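Local coordinates for protein putative tetR family transcription regulator (Shewanella loihica, PDB 3PPB) that probably binds DNA through a helix-turn-helix motif and regulates transcription, at residues Q176-H179 and E180-A183. Residues are numbered along the deposited sequence; the frame is centred on the assembly and turned at random. Where two conformers were deposited one is given.
With PG4 (tetraethylene glycol), chain L.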
ATOM      1  N   GLN A 176     -13.635  -7.817  15.135  1.00 31.86           N
ATOM      2  CA  GLN A 176     -14.710  -8.535  15.846  1.00 33.41           C
ATOM      3  C   GLN A 176     -15.977  -7.694  15.946  1.00 38.94           C
ATOM      4  O   GLN A 176     -16.996  -8.191  16.426  1.00 41.03           O
ATOM      5  CB  GLN A 176     -14.253  -8.926  17.274  1.00 35.92           C
ATOM      6  CG  GLN A 176     -13.041  -9.873  17.332  1.00 39.88           C
ATOM      7  CD  GLN A 176     -13.198 -11.147  16.527  1.00 56.59           C
ATOM      8  OE1 GLN A 176     -14.247 -11.806  16.542  1.00 56.13           O
ATOM      9  NE2 GLN A 176     -12.163 -11.503  15.782  1.00 46.09           N
ATOM     10  N   GLN A 177     -15.919  -6.414  15.499  1.00 33.07           N
ATOM     11  CA  GLN A 177     -17.051  -5.493  15.599  1.00 30.77           C
ATOM     12  C   GLN A 177     -17.704  -5.324  14.233  1.00 33.67           C
ATOM     13  O   GLN A 177     -17.106  -4.750  13.332  1.00 32.26           O
ATOM     14  CB  GLN A 177     -16.591  -4.145  16.189  1.00 30.57           C
ATOM     15  CG  GLN A 177     -16.067  -4.261  17.628  1.00 32.66           C
ATOM     16  CD  GLN A 177     -15.279  -3.069  18.145  1.00 55.45           C
ATOM     17  OE1 GLN A 177     -15.047  -2.068  17.469  1.00 50.28           O
ATOM     18  NE2 GLN A 177     -14.841  -3.154  19.381  1.00 60.54           N
ATOM     19  N   ALA A 178     -18.951  -5.809  14.097  1.00 32.94           N
ATOM     20  CA  ALA A 178     -19.748  -5.762  12.871  1.00 31.46           C
ATOM     21  C   ALA A 178     -19.856  -4.324  12.302  1.00 32.09           C
ATOM     22  O   ALA A 178     -19.848  -4.192  11.101  1.00 29.66           O
ATOM     23  CB  ALA A 178     -21.131  -6.323  13.140  1.00 33.49           C
ATOM     24  N   HIS A 179     -19.954  -3.258  13.162  1.00 27.57           N
ATOM     25  CA  HIS A 179     -20.058  -1.879  12.679  0.50 26.29           C
ATOM     26  C   HIS A 179     -18.773  -1.503  11.907  1.00 29.54           C
ATOM     27  O   HIS A 179     -18.855  -0.853  10.868  1.00 29.06           O
ATOM     28  CB  HIS A 179     -20.434  -0.871  13.813  0.50 26.79           C
ATOM     29  CG  HIS A 179     -19.312  -0.362  14.677  0.50 29.14           C
ATOM     30  ND1 HIS A 179     -18.848  -1.084  15.772  0.50 31.02           N
ATOM     31  CD2 HIS A 179     -18.645   0.819  14.621  0.50 28.63           C
ATOM     32  CE1 HIS A 179     -17.887  -0.344  16.308  0.50 29.41           C
ATOM     33  NE2 HIS A 179     -17.721   0.805  15.642  0.50 28.41           N
ATOM     34  N   GLU A 180     -17.597  -1.947  12.401  1.00 26.34           N
ATOM     35  CA  GLU A 180     -16.299  -1.678  11.760  1.00 24.71           C
ATOM     36  C   GLU A 180     -16.226  -2.424  10.444  1.00 29.08           C
ATOM     37  O   GLU A 180     -15.825  -1.849   9.451  1.00 27.42           O
ATOM     38  CB  GLU A 180     -15.127  -2.092  12.665  1.00 25.84           C
ATOM     39  CG  GLU A 180     -15.072  -1.334  13.989  1.00 32.37           C
ATOM     40  CD  GLU A 180     -14.345   0.002  13.974  1.00 30.66           C
ATOM     41  OE1 GLU A 180     -13.583   0.264  13.015  1.00 28.76           O
ATOM     42  OE2 GLU A 180     -14.534   0.789  14.927  1.00 31.49           O
ATOM     43  N   ARG A 181     -16.632  -3.704  10.427  1.00 27.53           N
ATOM     44  CA  ARG A 181     -16.630  -4.525   9.208  1.00 25.36           C
ATOM     45  C   ARG A 181     -17.567  -3.935   8.152  1.00 28.16           C
ATOM     46  O   ARG A 181     -17.161  -3.792   6.997  1.00 26.73           O
ATOM     47  CB  ARG A 181     -17.041  -5.968   9.537  1.00 26.39           C
ATOM     48  CG  ARG A 181     -16.036  -6.662  10.454  1.00 27.67           C
ATOM     49  CD  ARG A 181     -16.097  -8.179  10.339  1.00 33.95           C
ATOM     50  NE  ARG A 181     -17.430  -8.705  10.616  1.00 32.09           N
ATOM     51  CZ  ARG A 181     -17.892  -8.999  11.822  1.00 45.02           C
ATOM     52  NH1 ARG A 181     -17.124  -8.840  12.890  1.00 32.82           N
ATOM     53  NH2 ARG A 181     -19.124  -9.459  11.970  1.00 41.44           N
ATOM     54  N   SER A 182     -18.797  -3.566   8.550  1.00 23.77           N
ATOM     55  CA  SER A 182     -19.768  -2.980   7.636  1.00 24.80           C
ATOM     56  C   SER A 182     -19.244  -1.681   7.048  1.00 29.90           C
ATOM     57  O   SER A 182     -19.401  -1.472   5.846  1.00 31.27           O
ATOM     58  CB  SER A 182     -21.096  -2.731   8.337  1.00 24.76           C
ATOM     59  OG  SER A 182     -21.668  -3.990   8.625  1.00 35.09           O
ATOM     60  N   ALA A 183     -18.585  -0.837   7.875  1.00 25.43           N
ATOM     61  CA  ALA A 183     -18.026   0.441   7.410  1.00 23.68           C
ATOM     62  C   ALA A 183     -16.955   0.193   6.362  1.00 26.72           C
ATOM     63  O   ALA A 183     -16.923   0.904   5.361  1.00 26.81           O
ATOM     64  CB  ALA A 183     -17.462   1.230   8.589  1.00 24.21           C
TER
HETATM   65  O1  PG4 L 218     -15.003 -11.004  13.220  1.00 65.23           O
HETATM   66  C1  PG4 L 218     -15.064 -12.434  13.062  1.00 60.68           C
HETATM   67  C2  PG4 L 218     -15.059 -12.690  11.569  1.00 59.78           C
HETATM   68  O2  PG4 L 218     -15.918 -11.763  10.925  1.00 57.32           O
HETATM   69  C3  PG4 L 218     -16.689 -12.525  10.008  1.00 56.49           C
HETATM   70  C4  PG4 L 218     -16.718 -11.846   8.663  1.00 56.05           C
HETATM   71  O3  PG4 L 218     -17.763 -10.868   8.748  1.00 55.80           O
HETATM   72  C5  PG4 L 218     -18.779 -11.120   7.764  1.00 56.15           C
HETATM   73  C6  PG4 L 218     -19.631  -9.857   7.485  1.00 56.31           C
HETATM   74  O4  PG4 L 218     -19.975  -9.172   8.687  1.00 56.71           O
HETATM   75  C7  PG4 L 218     -19.837  -7.816   8.413  1.00 57.97           C
HETATM   76  C8  PG4 L 218     -21.177  -7.218   8.712  1.00 59.16           C
HETATM   77  O5  PG4 L 218     -21.305  -7.289  10.124  1.00 68.38           O
HETATM   78  O   HOH W   1     -14.237   0.392  17.507  1.00 38.46           O
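The first turn of helix 178-192 joins Q176-H179 to E180-A183, with Q177 at the N-cap position. R181 N donates to Q177 O at 3.1 Å, nearly straight (163°) and in the carbonyl plane, which starts the helical bonding. A178 O accepts twice, from S182 N and, at 3.1 Å, from S182 OG; the two donors reach it from opposite faces of its plane. In the conformer given, one of two deposited for H179, CG lies between the backbone N and the carbonyl carbon (chi1 83°) and E180 CG sits over the ring face, 3.9 Å from its centroid; this CH-pi contact is therefore provisional. One water donates to both Q177 OE1 and E180 OE2, 2.6 Å from each, tying the two side chains that run alongside. A tetraethylene glycol runs along one face and the edge of the R181 guanidinium: NE of R181 donates to PG4 O4 at 3.2 Å, and PG4 O2 lies over the face opposite A178. R181 NH1 hydrogen-bonds W175 O. Replacing R181 by an alanine is likely to deprive that carbonyl and PG4 O4 of these donors. Beyond the turn, E180 OE1 hydrogen-bonds Y167 OH of helix 150-170, while E180 packs on P149 and A183 on Y148, both of the second subunit.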